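Local coordinates for rhamnosidase B (Bacillus sp., PDB 2OKX), which hydrolyses terminal alpha-L-rhamnose residues from rhamnosides as a family 78 glycoside hydrolase, probably with inversion at the anomeric carbon, at residues R65-E70 / D616-A621; E70-S75 / P192-F197; R106-L111 / T184-S189; E562-D567 / E598-L603. All blocks are in the same frame, centred on the assembly; numbering follows the deposited sequence.

Interaction 1. Residues R65-E70 / D616-A621; sequences RSWPKE and DQVPSA
A proline-tryptophan CH-pi contact, Pro619 over one face of Trp67, joins the loop ahead of strand 70-77 in the N-terminal domain to the loop between helices 595-603 and 627-644 of the glycosidase domain. Pro619 CB stands 3.6 Å from the centroid of the five-membered ring of Trp67, 15° off the normal. The six-membered half of the indole reaches on to Val618, with Trp67 CZ2 3.5 Å from Val618 CB. A hydrogen bond from Trp67 NE1 to the carbonyl oxygen of Leu603 helps fix the ring. Pro619, which follows a cis peptide bond, is also covered by Arg65: the two side chains cross at about a right angle, Arg65 CG lying 3.4 Å from Pro619 CD. Pro619 CG in turn meets Ser66 O at 3.5 Å. Beyond this apolar core, a water accepts from Arg65 NH1 (3.0 Å) and donates to Val618 O (2.9 Å). Arg65 NE and NH2 are held by salt bridges to Asp563 and Glu562. Ser620 N is buried here with no partner in the model. The whole forms a buried aromatic-proline interface between the N-terminal beta domain and the (alpha/alpha)6-barrel domain.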
loop_
_atom_site.group_PDB
_atom_site.type_symbol
_atom_site.label_atom_id
_atom_site.label_comp_id
_atom_site.label_asym_id
_atom_site.label_seq_id
_atom_site.Cartn_x
_atom_site.Cartn_y
_atom_site.Cartn_z
ATOM N N ARG A 65 -7.184 -8.166 6.963
ATOM C CA ARG A 65 -5.837 -8.584 7.332
ATOM C C ARG A 65 -5.766 -8.932 8.815
ATOM O O ARG A 65 -6.334 -8.230 9.658
ATOM C CB ARG A 65 -4.811 -7.506 6.959
ATOM C CG ARG A 65 -4.908 -6.197 7.725
ATOM C CD ARG A 65 -4.155 -5.102 6.968
ATOM N NE ARG A 65 -4.883 -4.696 5.763
ATOM C CZ ARG A 65 -4.346 -4.036 4.742
ATOM N NH1 ARG A 65 -3.062 -3.704 4.766
ATOM N NH2 ARG A 65 -5.101 -3.694 3.699
ATOM N N SER A 66 -5.075 -10.025 9.128
ATOM C CA SER A 66 -4.962 -10.489 10.511
ATOM C C SER A 66 -3.594 -11.030 10.905
ATOM O O SER A 66 -2.754 -11.327 10.057
ATOM C CB SER A 66 -5.945 -11.639 10.774
ATOM O OG SER A 66 -7.186 -11.473 10.125
ATOM N N TRP A 67 -3.388 -11.139 12.215
ATOM C CA TRP A 67 -2.191 -11.773 12.755
ATOM C C TRP A 67 -2.789 -13.180 12.834
ATOM O O TRP A 67 -3.905 -13.350 13.337
ATOM C CB TRP A 67 -1.872 -11.307 14.182
ATOM C CG TRP A 67 -1.399 -9.895 14.330
ATOM C CD1 TRP A 67 -2.114 -8.835 14.816
ATOM C CD2 TRP A 67 -0.086 -9.396 14.042
ATOM N NE1 TRP A 67 -1.326 -7.710 14.852
ATOM C CE2 TRP A 67 -0.078 -8.024 14.383
ATOM C CE3 TRP A 67 1.084 -9.973 13.530
ATOM C CZ2 TRP A 67 1.056 -7.220 14.231
ATOM C CZ3 TRP A 67 2.212 -9.174 13.378
ATOM C CH2 TRP A 67 2.188 -7.810 13.729
ATOM N N PRO A 68 -2.091 -14.199 12.317
ATOM C CA PRO A 68 -2.656 -15.551 12.385
ATOM C C PRO A 68 -3.184 -15.969 13.763
ATOM O O PRO A 68 -4.121 -16.760 13.854
ATOM C CB PRO A 68 -1.500 -16.420 11.909
ATOM C CG PRO A 68 -0.868 -15.544 10.861
ATOM C CD PRO A 68 -0.840 -14.185 11.540
ATOM N N LYS A 69 -2.589 -15.427 14.824
ATOM C CA LYS A 69 -2.996 -15.750 16.193
ATOM C C LYS A 69 -4.443 -15.322 16.450
ATOM O O LYS A 69 -5.127 -15.880 17.310
ATOM C CB LYS A 69 -2.073 -15.053 17.199
ATOM C CG LYS A 69 -2.279 -13.544 17.270
ATOM C CD LYS A 69 -1.368 -12.868 18.289
ATOM C CE LYS A 69 0.056 -12.750 17.785
ATOM N NZ LYS A 69 0.880 -11.888 18.677
ATOM N N GLU A 70 -4.898 -14.318 15.706
ATOM C CA GLU A 70 -6.262 -13.824 15.837
ATOM C C GLU A 70 -6.813 -13.619 14.430
ATOM O O GLU A 70 -6.970 -12.488 13.957
ATOM C CB GLU A 70 -6.281 -12.516 16.633
ATOM C CG GLU A 70 -5.648 -12.647 18.018
ATOM C CD GLU A 70 -5.846 -11.422 18.891
ATOM O OE1 GLU A 70 -5.515 -10.303 18.448
ATOM O OE2 GLU A 70 -6.328 -11.582 20.033
ATOM N N ASP A 616 6.243 -0.843 12.703
ATOM C CA ASP A 616 5.811 0.367 12.012
ATOM C C ASP A 616 4.690 0.137 10.992
ATOM O O ASP A 616 4.101 1.092 10.484
ATOM C CB ASP A 616 7.022 1.067 11.372
ATOM C CG ASP A 616 7.935 0.110 10.621
ATOM O OD1 ASP A 616 9.146 0.411 10.523
ATOM O OD2 ASP A 616 7.449 -0.926 10.120
ATOM N N GLN A 617 4.410 -1.129 10.691
ATOM C CA GLN A 617 3.317 -1.515 9.798
ATOM C C GLN A 617 2.854 -2.899 10.254
ATOM O O GLN A 617 3.678 -3.751 10.590
ATOM C CB GLN A 617 3.737 -1.506 8.310
ATOM C CG GLN A 617 5.206 -1.757 8.009
ATOM C CD GLN A 617 5.581 -3.223 8.077
ATOM O OE1 GLN A 617 5.063 -4.046 7.318
ATOM N NE2 GLN A 617 6.489 -3.556 8.985
ATOM N N VAL A 618 1.538 -3.104 10.303
ATOM C CA VAL A 618 0.966 -4.367 10.773
ATOM C C VAL A 618 -0.360 -4.716 10.085
ATOM O O VAL A 618 -0.989 -3.856 9.467
ATOM C CB VAL A 618 0.680 -4.295 12.297
ATOM C CG1 VAL A 618 1.951 -3.959 13.063
ATOM C CG2 VAL A 618 -0.395 -3.236 12.572
ATOM N N PRO A 619 -0.772 -5.999 10.133
ATOM C CA PRO A 619 -0.047 -7.130 10.731
ATOM C C PRO A 619 0.929 -7.532 9.634
ATOM O O PRO A 619 0.511 -7.823 8.511
ATOM C CB PRO A 619 -1.147 -8.161 10.965
ATOM C CG PRO A 619 -2.073 -7.915 9.811
ATOM C CD PRO A 619 -2.134 -6.402 9.736
ATOM N N SER A 620 2.223 -7.535 9.946
ATOM C CA SER A 620 3.226 -7.814 8.924
ATOM C C SER A 620 4.354 -8.769 9.287
ATOM O O SER A 620 4.673 -8.970 10.461
ATOM C CB SER A 620 3.835 -6.486 8.464
ATOM O OG SER A 620 4.932 -6.685 7.594
ATOM N N ALA A 621 4.963 -9.339 8.249
ATOM C CA ALA A 621 6.077 -10.261 8.415
ATOM C C ALA A 621 7.396 -9.497 8.357
ATOM O O ALA A 621 8.467 -10.092 8.454
ATOM C CB ALA A 621 6.038 -11.338 7.333
HETATM O O HOH W 1 -0.681 -4.167 6.561
#

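Interaction 2. Residues E70-S75 / P192-F197; sequences EQFYDS and PRDIPF. With GOL (glycerol), chain R.
Arg193 meets strand 70-77 twice, through its backbone and its side chain. Its amide N donates to Tyr73 O at 2.9 Å, and NH1 forms a salt bridge with Asp74 OD1 at 2.8 Å. That bond lies in the guanidinium plane but reaches the oxygen from above the carboxylate, 55° out of plane; Asp74 OD2 is taken by the hydroxyl of Tyr50. Arg193 NH2 also donates to Pro196 O (3.1 Å), while NE makes weak bonds to Ile195 O and Pro196 O, and Phe197 CD1 covers a guanidinium face. Tyr73 and Pro192 form a parallel beta bridge at the end of strand 189-192, an outermost strand of the mixed five-stranded sheet. Pro192 CA lies over the face of the Tyr73 ring, 3.8 Å from its centroid. Phe72 presents a ring edge to Pro192 O, 3.4 Å from its CD1. Asp194 OD2 has its main partner in Arg599, by a salt bridge. A glycerol, probably from the crystallisation liquor, bonds weakly to Glu70 OE2 through O1 and to Asp194 OD1 through O3, both at 3.2 Å.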
loop_
_atom_site.group_PDB
_atom_site.type_symbol
_atom_site.label_atom_id
_atom_site.label_comp_id
_atom_site.label_asym_id
_atom_site.label_seq_id
_atom_site.Cartn_x
_atom_site.Cartn_y
_atom_site.Cartn_z
ATOM N N GLU A 70 -4.898 -14.318 15.706
ATOM C CA GLU A 70 -6.262 -13.824 15.837
ATOM C C GLU A 70 -6.813 -13.619 14.430
ATOM O O GLU A 70 -6.970 -12.488 13.957
ATOM C CB GLU A 70 -6.281 -12.516 16.633
ATOM C CG GLU A 70 -5.648 -12.647 18.018
ATOM C CD GLU A 70 -5.846 -11.422 18.891
ATOM O OE1 GLU A 70 -5.515 -10.303 18.448
ATOM O OE2 GLU A 70 -6.328 -11.582 20.033
ATOM N N GLN A 71 -7.084 -14.745 13.772
ATOM C CA GLN A 71 -7.603 -14.796 12.410
ATOM C C GLN A 71 -9.045 -14.293 12.345
ATOM O O GLN A 71 -9.955 -14.913 12.898
ATOM C CB GLN A 71 -7.521 -16.240 11.905
ATOM C CG GLN A 71 -7.905 -16.462 10.452
ATOM C CD GLN A 71 -6.955 -15.798 9.480
ATOM O OE1 GLN A 71 -5.761 -15.677 9.747
ATOM N NE2 GLN A 71 -7.479 -15.379 8.334
ATOM N N PHE A 72 -9.245 -13.171 11.660
ATOM C CA PHE A 72 -10.566 -12.561 11.518
ATOM C C PHE A 72 -11.483 -13.316 10.555
ATOM O O PHE A 72 -11.069 -13.705 9.461
ATOM C CB PHE A 72 -10.413 -11.116 11.035
ATOM C CG PHE A 72 -9.987 -10.153 12.109
ATOM C CD1 PHE A 72 -10.900 -9.690 13.047
ATOM C CD2 PHE A 72 -8.674 -9.693 12.168
ATOM C CE1 PHE A 72 -10.516 -8.772 14.034
ATOM C CE2 PHE A 72 -8.279 -8.780 13.149
ATOM C CZ PHE A 72 -9.206 -8.317 14.083
ATOM N N TYR A 73 -12.734 -13.520 10.961
ATOM C CA TYR A 73 -13.693 -14.207 10.104
ATOM C C TYR A 73 -14.887 -13.302 9.832
ATOM O O TYR A 73 -15.263 -12.481 10.671
ATOM C CB TYR A 73 -14.151 -15.529 10.740
ATOM C CG TYR A 73 -14.951 -15.392 12.014
ATOM C CD1 TYR A 73 -16.333 -15.205 11.979
ATOM C CD2 TYR A 73 -14.328 -15.468 13.261
ATOM C CE1 TYR A 73 -17.077 -15.100 13.160
ATOM C CE2 TYR A 73 -15.059 -15.364 14.440
ATOM C CZ TYR A 73 -16.432 -15.180 14.384
ATOM O OH TYR A 73 -17.152 -15.077 15.555
ATOM N N ASP A 74 -15.481 -13.463 8.654
ATOM C CA ASP A 74 -16.619 -12.649 8.245
ATOM C C ASP A 74 -17.943 -13.381 8.395
ATOM O O ASP A 74 -18.002 -14.601 8.256
ATOM C CB ASP A 74 -16.443 -12.218 6.788
ATOM C CG ASP A 74 -15.124 -11.520 6.552
ATOM O OD1 ASP A 74 -14.786 -10.623 7.347
ATOM O OD2 ASP A 74 -14.428 -11.866 5.580
ATOM N N SER A 75 -19.000 -12.623 8.675
ATOM C CA SER A 75 -20.339 -13.184 8.836
ATOM C C SER A 75 -21.310 -12.456 7.911
ATOM O O SER A 75 -21.606 -11.281 8.119
ATOM C CB SER A 75 -20.809 -13.037 10.287
ATOM O OG SER A 75 -19.907 -13.649 11.192
ATOM N N PRO A 192 -14.142 -12.382 15.322
ATOM C CA PRO A 192 -15.068 -11.706 14.410
ATOM C C PRO A 192 -14.575 -10.389 13.807
ATOM O O PRO A 192 -14.021 -9.537 14.501
ATOM C CB PRO A 192 -16.322 -11.525 15.268
ATOM C CG PRO A 192 -15.765 -11.401 16.655
ATOM C CD PRO A 192 -14.722 -12.488 16.673
ATOM N N ARG A 193 -14.786 -10.251 12.500
ATOM C CA ARG A 193 -14.418 -9.051 11.750
ATOM C C ARG A 193 -14.848 -7.834 12.573
ATOM O O ARG A 193 -16.004 -7.755 12.996
ATOM C CB ARG A 193 -15.154 -9.068 10.407
ATOM C CG ARG A 193 -14.832 -7.918 9.473
ATOM C CD ARG A 193 -15.921 -7.749 8.425
ATOM N NE ARG A 193 -15.580 -6.704 7.465
ATOM C CZ ARG A 193 -14.916 -6.915 6.331
ATOM N NH1 ARG A 193 -14.525 -8.140 6.003
ATOM N NH2 ARG A 193 -14.627 -5.894 5.536
ATOM N N ASP A 194 -13.937 -6.890 12.806
ATOM C CA ASP A 194 -14.281 -5.718 13.608
ATOM C C ASP A 194 -14.621 -4.430 12.847
ATOM O O ASP A 194 -14.449 -3.326 13.368
ATOM C CB ASP A 194 -13.179 -5.438 14.645
ATOM C CG ASP A 194 -11.791 -5.368 14.033
ATOM O OD1 ASP A 194 -10.843 -5.006 14.760
ATOM O OD2 ASP A 194 -11.642 -5.676 12.834
ATOM N N ILE A 195 -15.102 -4.580 11.615
ATOM C CA ILE A 195 -15.523 -3.445 10.791
ATOM C C ILE A 195 -16.568 -3.940 9.801
ATOM O O ILE A 195 -16.655 -5.135 9.527
ATOM C CB ILE A 195 -14.372 -2.823 9.948
ATOM C CG1 ILE A 195 -13.640 -3.918 9.167
ATOM C CG2 ILE A 195 -13.442 -2.019 10.826
ATOM C CD1 ILE A 195 -12.843 -3.390 7.984
ATOM N N PRO A 196 -17.387 -3.027 9.261
ATOM C CA PRO A 196 -18.401 -3.451 8.293
ATOM C C PRO A 196 -17.697 -3.894 7.016
ATOM O O PRO A 196 -16.469 -3.832 6.933
ATOM C CB PRO A 196 -19.241 -2.190 8.100
ATOM C CG PRO A 196 -18.257 -1.086 8.341
ATOM C CD PRO A 196 -17.491 -1.586 9.544
ATOM N N PHE A 197 -18.464 -4.339 6.026
ATOM C CA PHE A 197 -17.885 -4.793 4.770
ATOM C C PHE A 197 -17.490 -3.641 3.852
ATOM O O PHE A 197 -18.028 -2.540 3.949
ATOM C CB PHE A 197 -18.863 -5.727 4.048
ATOM C CG PHE A 197 -19.007 -7.078 4.707
ATOM C CD1 PHE A 197 -17.911 -7.926 4.828
ATOM C CD2 PHE A 197 -20.234 -7.498 5.208
ATOM C CE1 PHE A 197 -18.031 -9.175 5.440
ATOM C CE2 PHE A 197 -20.367 -8.746 5.820
ATOM C CZ PHE A 197 -19.260 -9.586 5.935
HETATM C C1 GOL R . -9.229 -9.001 18.112
HETATM O O1 GOL R . -8.721 -9.697 19.099
HETATM C C2 GOL R . -9.682 -7.632 18.626
HETATM O O2 GOL R . -8.563 -6.930 19.182
HETATM C C3 GOL R . -10.277 -6.825 17.472
HETATM O O3 GOL R . -10.701 -5.546 17.952
#

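Interaction 3. Residues R106-L111 / T184-S189; sequences RGRGGL and TAPWTS
Trp187 sets the far edge of its indole against the backbone of Arg108, and this is the tight part of the contact. Trp187 CZ2 lies 3.3 Å from Arg108 O, which sits in the ring plane. Arg108 CG is equally close to the ring, 3.3 Å from Trp187 CH2, but rides obliquely above the rim on the side of Pro186. A chi1 of 62°, with CG between the backbone N and the carbonyl carbon, puts it over the CZ2/CH2 rim. The arginine and tryptophan side chains cross at about a right angle. Pro186, after a cis peptide bond, folds back on its neighbour and sets CD 3.7 Å above the centre of the Trp187 ring plane. Its CG faces the bare backbone of Gly107, 3.8 Å from Gly107 CA.

Toward solvent the fit is looser and polar. A water accepts from Arg108 NH2 at 2.8 Å, in the guanidinium plane, and donates to Ala185 O, also at 2.8 Å; it bridges the partly exposed arginine to the exposed Ala185. Arg108 NH1 makes a long, weak ion pair with Glu17.

On the buried side Trp187 NE1 bonds Asp47 of strand 41-47, and the indole stacks with Trp10 of strand 9-12. The 184-189 loop thus packs against the loop leading into strand 110-117 while carrying the chain from strand 174-181 of the seven-stranded sheet to strand 189-192 of the five-stranded one.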
loop_
_atom_site.group_PDB
_atom_site.type_symbol
_atom_site.label_atom_id
_atom_site.label_comp_id
_atom_site.label_asym_id
_atom_site.label_seq_id
_atom_site.Cartn_x
_atom_site.Cartn_y
_atom_site.Cartn_z
ATOM N N ARG A 106 2.690 -15.917 6.486
ATOM C CA ARG A 106 2.532 -17.270 5.967
ATOM C C ARG A 106 1.991 -18.269 6.983
ATOM O O ARG A 106 2.513 -18.400 8.093
ATOM C CB ARG A 106 3.859 -17.797 5.416
ATOM C CG ARG A 106 3.685 -19.047 4.563
ATOM C CD ARG A 106 4.994 -19.739 4.237
ATOM N NE ARG A 106 4.776 -20.842 3.304
ATOM C CZ ARG A 106 5.725 -21.665 2.873
ATOM N NH1 ARG A 106 6.976 -21.519 3.292
ATOM N NH2 ARG A 106 5.424 -22.626 2.008
ATOM N N GLY A 107 0.924 -18.956 6.590
ATOM C CA GLY A 107 0.319 -19.976 7.424
ATOM C C GLY A 107 0.271 -21.214 6.546
ATOM O O GLY A 107 1.294 -21.848 6.298
ATOM N N ARG A 108 -0.915 -21.545 6.053
ATOM C CA ARG A 108 -1.087 -22.688 5.171
ATOM C C ARG A 108 -2.426 -22.521 4.465
ATOM O O ARG A 108 -3.328 -21.865 4.988
ATOM C CB ARG A 108 -1.057 -24.003 5.964
ATOM C CG ARG A 108 -2.161 -24.158 6.993
ATOM C CD ARG A 108 -2.046 -25.489 7.742
ATOM N NE ARG A 108 -2.169 -26.643 6.850
ATOM C CZ ARG A 108 -2.094 -27.912 7.250
ATOM N NH1 ARG A 108 -2.217 -28.895 6.370
ATOM N NH2 ARG A 108 -1.892 -28.199 8.529
ATOM N N GLY A 109 -2.543 -23.094 3.270
ATOM C CA GLY A 109 -3.783 -22.986 2.526
ATOM C C GLY A 109 -4.947 -23.494 3.351
ATOM O O GLY A 109 -4.831 -24.512 4.030
ATOM N N GLY A 110 -6.074 -22.793 3.309
ATOM C CA GLY A 110 -7.209 -23.246 4.083
ATOM C C GLY A 110 -8.470 -22.418 3.964
ATOM O O GLY A 110 -8.433 -21.212 3.714
ATOM N N LEU A 111 -9.596 -23.095 4.151
ATOM C CA LEU A 111 -10.908 -22.476 4.099
ATOM C C LEU A 111 -11.799 -23.094 5.165
ATOM O O LEU A 111 -11.821 -24.313 5.339
ATOM C CB LEU A 111 -11.557 -22.700 2.736
ATOM C CG LEU A 111 -13.050 -22.348 2.682
ATOM C CD1 LEU A 111 -13.234 -20.847 2.852
ATOM C CD2 LEU A 111 -13.641 -22.813 1.358
ATOM N N THR A 184 -7.232 -24.953 15.282
ATOM C CA THR A 184 -6.080 -25.717 14.822
ATOM C C THR A 184 -5.028 -24.732 14.314
ATOM O O THR A 184 -5.368 -23.722 13.695
ATOM C CB THR A 184 -6.474 -26.673 13.675
ATOM O OG1 THR A 184 -7.504 -27.559 14.126
ATOM C CG2 THR A 184 -5.278 -27.493 13.219
ATOM N N ALA A 185 -3.757 -25.020 14.581
ATOM C CA ALA A 185 -2.675 -24.147 14.139
ATOM C C ALA A 185 -2.728 -24.001 12.625
ATOM O O ALA A 185 -3.164 -24.915 11.926
ATOM C CB ALA A 185 -1.324 -24.719 14.563
ATOM N N PRO A 186 -2.249 -22.864 12.093
ATOM C CA PRO A 186 -1.662 -21.731 12.821
ATOM C C PRO A 186 -2.640 -20.652 13.295
ATOM O O PRO A 186 -2.238 -19.687 13.944
ATOM C CB PRO A 186 -0.656 -21.180 11.818
ATOM C CG PRO A 186 -1.381 -21.357 10.522
ATOM C CD PRO A 186 -1.966 -22.758 10.649
ATOM N N TRP A 187 -3.919 -20.816 12.983
ATOM C CA TRP A 187 -4.930 -19.832 13.365
ATOM C C TRP A 187 -5.443 -20.095 14.778
ATOM O O TRP A 187 -6.596 -20.473 14.978
ATOM C CB TRP A 187 -6.072 -19.887 12.355
ATOM C CG TRP A 187 -5.567 -20.043 10.953
ATOM C CD1 TRP A 187 -5.019 -19.072 10.158
ATOM C CD2 TRP A 187 -5.512 -21.259 10.198
ATOM N NE1 TRP A 187 -4.628 -19.611 8.953
ATOM C CE2 TRP A 187 -4.919 -20.951 8.952
ATOM C CE3 TRP A 187 -5.904 -22.581 10.453
ATOM C CZ2 TRP A 187 -4.712 -21.918 7.962
ATOM C CZ3 TRP A 187 -5.698 -23.543 9.468
ATOM C CH2 TRP A 187 -5.107 -23.205 8.238
ATOM N N THR A 188 -4.566 -19.879 15.751
ATOM C CA THR A 188 -4.855 -20.105 17.164
ATOM C C THR A 188 -6.281 -19.767 17.573
ATOM O O THR A 188 -6.921 -20.527 18.304
ATOM C CB THR A 188 -3.876 -19.309 18.040
ATOM O OG1 THR A 188 -2.555 -19.436 17.500
ATOM C CG2 THR A 188 -3.881 -19.841 19.464
ATOM N N SER A 189 -6.779 -18.624 17.117
ATOM C CA SER A 189 -8.142 -18.222 17.440
ATOM C C SER A 189 -8.776 -17.502 16.262
ATOM O O SER A 189 -8.092 -16.810 15.505
ATOM C CB SER A 189 -8.165 -17.300 18.663
ATOM O OG SER A 189 -7.622 -16.027 18.361
HETATM O O HOH W 2 -1.291 -26.669 10.816
#

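Interaction 4. Residues E562-D567 / E598-L603; sequences EDTFVD and ERCLNL
Arg599 reaches out from helix 595-603 and takes Asp563 side-on, with two nitrogens to two different oxygens. Its CG is anti to the backbone N (chi1 166°) and the chain runs extended to NE, bringing NE up to the loop. NE donates to the backbone Asp563 O at 2.8 Å, in the guanidinium plane but above that of the carbonyl. NH2 forms a salt bridge with Asp563 OD1 at 3.1 Å, met on the anti lone pair of OD1, with the carboxylate and guanidinium planes 43° apart. Asp563 OD1 also pairs with Arg65 of the N-terminal domain, and Arg599 NH1 with Asp194, so the ion pair belongs to a wider set across the domain boundary.

Thr564 crosses the arginine obliquely: its CG2 lies 3.6 Å from Arg599 NE and 3.9 Å from Leu603 CD1, which covers a guanidinium face near the rim. One residue on from Arg599, Cys600 points its sulfur at the loop. SG accepts a nearly straight hydrogen bond from Phe565 N (3.4 Å, 164°) and touches Thr564 CB at 3.6 Å. The Phe565 ring meets the same sulfur obliquely, its centroid 5.0 Å from SG.

Polar grips on loop backbone and carboxylate, beside a cysteine sulfur and a threonine methyl, knit an inter-helix loop to a neighbouring helix within the (alpha/alpha)6 barrel of family 78 enzymes.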
loop_
_atom_site.group_PDB
_atom_site.type_symbol
_atom_site.label_atom_id
_atom_site.label_comp_id
_atom_site.label_asym_id
_atom_site.label_seq_id
_atom_site.Cartn_x
_atom_site.Cartn_y
_atom_site.Cartn_z
ATOM N N GLU A 562 -9.079 0.939 3.321
ATOM C CA GLU A 562 -9.507 -0.401 2.918
ATOM C C GLU A 562 -10.052 -1.019 4.201
ATOM O O GLU A 562 -10.817 -0.374 4.915
ATOM C CB GLU A 562 -8.308 -1.214 2.408
ATOM C CG GLU A 562 -7.577 -0.578 1.225
ATOM C CD GLU A 562 -6.462 -1.450 0.670
ATOM O OE1 GLU A 562 -5.773 -0.994 -0.267
ATOM O OE2 GLU A 562 -6.271 -2.587 1.162
ATOM N N ASP A 563 -9.664 -2.256 4.503
ATOM C CA ASP A 563 -10.111 -2.889 5.744
ATOM C C ASP A 563 -9.350 -2.205 6.883
ATOM O O ASP A 563 -9.703 -2.328 8.059
ATOM C CB ASP A 563 -9.818 -4.388 5.717
ATOM C CG ASP A 563 -8.355 -4.686 5.505
ATOM O OD1 ASP A 563 -7.697 -5.136 6.468
ATOM O OD2 ASP A 563 -7.865 -4.459 4.377
ATOM N N THR A 564 -8.296 -1.485 6.510
ATOM C CA THR A 564 -7.480 -0.712 7.444
ATOM C C THR A 564 -7.027 0.503 6.646
ATOM O O THR A 564 -7.196 0.541 5.426
ATOM C CB THR A 564 -6.186 -1.447 7.871
ATOM O OG1 THR A 564 -5.357 -1.651 6.719
ATOM C CG2 THR A 564 -6.500 -2.786 8.524
ATOM N N PHE A 565 -6.475 1.505 7.322
ATOM C CA PHE A 565 -5.942 2.648 6.596
ATOM C C PHE A 565 -4.716 2.053 5.911
ATOM O O PHE A 565 -4.143 1.082 6.412
ATOM C CB PHE A 565 -5.472 3.750 7.557
ATOM C CG PHE A 565 -6.588 4.541 8.173
ATOM C CD1 PHE A 565 -6.884 4.415 9.526
ATOM C CD2 PHE A 565 -7.335 5.424 7.402
ATOM C CE1 PHE A 565 -7.912 5.162 10.106
ATOM C CE2 PHE A 565 -8.366 6.177 7.970
ATOM C CZ PHE A 565 -8.654 6.043 9.326
ATOM N N VAL A 566 -4.320 2.599 4.767
ATOM C CA VAL A 566 -3.127 2.110 4.086
ATOM C C VAL A 566 -2.329 3.319 3.626
ATOM O O VAL A 566 -2.869 4.422 3.518
ATOM C CB VAL A 566 -3.454 1.207 2.857
ATOM C CG1 VAL A 566 -4.134 -0.066 3.315
ATOM C CG2 VAL A 566 -4.327 1.952 1.863
ATOM N N ASP A 567 -1.039 3.123 3.389
ATOM C CA ASP A 567 -0.184 4.212 2.940
ATOM C C ASP A 567 -0.606 4.666 1.544
ATOM O O ASP A 567 -0.711 5.864 1.281
ATOM C CB ASP A 567 1.291 3.771 2.946
ATOM C CG ASP A 567 1.550 2.544 2.074
ATOM O OD1 ASP A 567 0.657 1.678 1.973
ATOM O OD2 ASP A 567 2.663 2.433 1.508
ATOM N N GLU A 598 -10.395 2.454 15.276
ATOM C CA GLU A 598 -10.151 1.581 16.418
ATOM C C GLU A 598 -9.560 0.247 15.973
ATOM O O GLU A 598 -8.657 -0.285 16.623
ATOM C CB GLU A 598 -11.429 1.331 17.223
ATOM C CG GLU A 598 -11.150 0.468 18.452
ATOM C CD GLU A 598 -12.327 0.329 19.390
ATOM O OE1 GLU A 598 -12.249 -0.537 20.286
ATOM O OE2 GLU A 598 -13.317 1.077 19.245
ATOM N N ARG A 599 -10.064 -0.294 14.868
ATOM C CA ARG A 599 -9.548 -1.561 14.354
ATOM C C ARG A 599 -8.045 -1.453 14.133
ATOM O O ARG A 599 -7.291 -2.341 14.512
ATOM C CB ARG A 599 -10.234 -1.938 13.033
ATOM C CG ARG A 599 -9.520 -3.056 12.272
ATOM C CD ARG A 599 -10.269 -3.495 11.020
ATOM N NE ARG A 599 -9.376 -4.196 10.097
ATOM C CZ ARG A 599 -8.821 -5.381 10.332
ATOM N NH1 ARG A 599 -9.073 -6.024 11.468
ATOM N NH2 ARG A 599 -7.985 -5.907 9.441
ATOM N N CYS A 600 -7.611 -0.355 13.525
ATOM C CA CYS A 600 -6.192 -0.156 13.263
ATOM C C CYS A 600 -5.383 0.001 14.542
ATOM O O CYS A 600 -4.310 -0.590 14.677
ATOM C CB CYS A 600 -5.987 1.065 12.362
ATOM S SG CYS A 600 -6.587 0.799 10.669
ATOM N N LEU A 601 -5.892 0.800 15.476
ATOM C CA LEU A 601 -5.195 1.016 16.737
ATOM C C LEU A 601 -5.045 -0.296 17.510
ATOM O O LEU A 601 -4.023 -0.530 18.152
ATOM C CB LEU A 601 -5.949 2.042 17.590
ATOM C CG LEU A 601 -6.122 3.440 16.985
ATOM C CD1 LEU A 601 -6.911 4.313 17.946
ATOM C CD2 LEU A 601 -4.766 4.060 16.695
ATOM N N ASN A 602 -6.063 -1.149 17.436
ATOM C CA ASN A 602 -6.047 -2.434 18.134
ATOM C C ASN A 602 -5.087 -3.455 17.520
ATOM O O ASN A 602 -4.640 -4.373 18.204
ATOM C CB ASN A 602 -7.459 -3.035 18.178
ATOM C CG ASN A 602 -8.367 -2.341 19.184
ATOM O OD1 ASN A 602 -9.592 -2.450 19.108
ATOM N ND2 ASN A 602 -7.770 -1.635 20.136
ATOM N N LEU A 603 -4.771 -3.302 16.237
ATOM C CA LEU A 603 -3.870 -4.241 15.567
ATOM C C LEU A 603 -2.398 -4.058 15.938
ATOM O O LEU A 603 -1.622 -5.020 15.919
ATOM C CB LEU A 603 -4.014 -4.125 14.043
ATOM C CG LEU A 603 -5.243 -4.761 13.383
ATOM C CD1 LEU A 603 -5.307 -4.371 11.904
ATOM C CD2 LEU A 603 -5.165 -6.278 13.526
#

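In the fold
Interactions 2 and 3 lie wholly within the N-terminal domain and share its mixed five-stranded sheet; interaction 4 belongs to the helical glycosidase domain, and interaction 1 spans the two. Along the chain interaction 3 is nested inside interaction 2, interaction 4 follows, and interaction 1 encloses them all. Interaction 1 lies centre to centre about 14, 13 and 11 Å from interactions 2, 3 and 4; interactions 3 and 4, about 22 Å apart, do not touch. Arg599 ties three contacts together, bonding Arg65 O of interaction 1 and Asp194 of interaction 2. Interaction 1 and these Arg599 bonds thus join two domains distant in sequence, while interaction 3 lies back from their boundary.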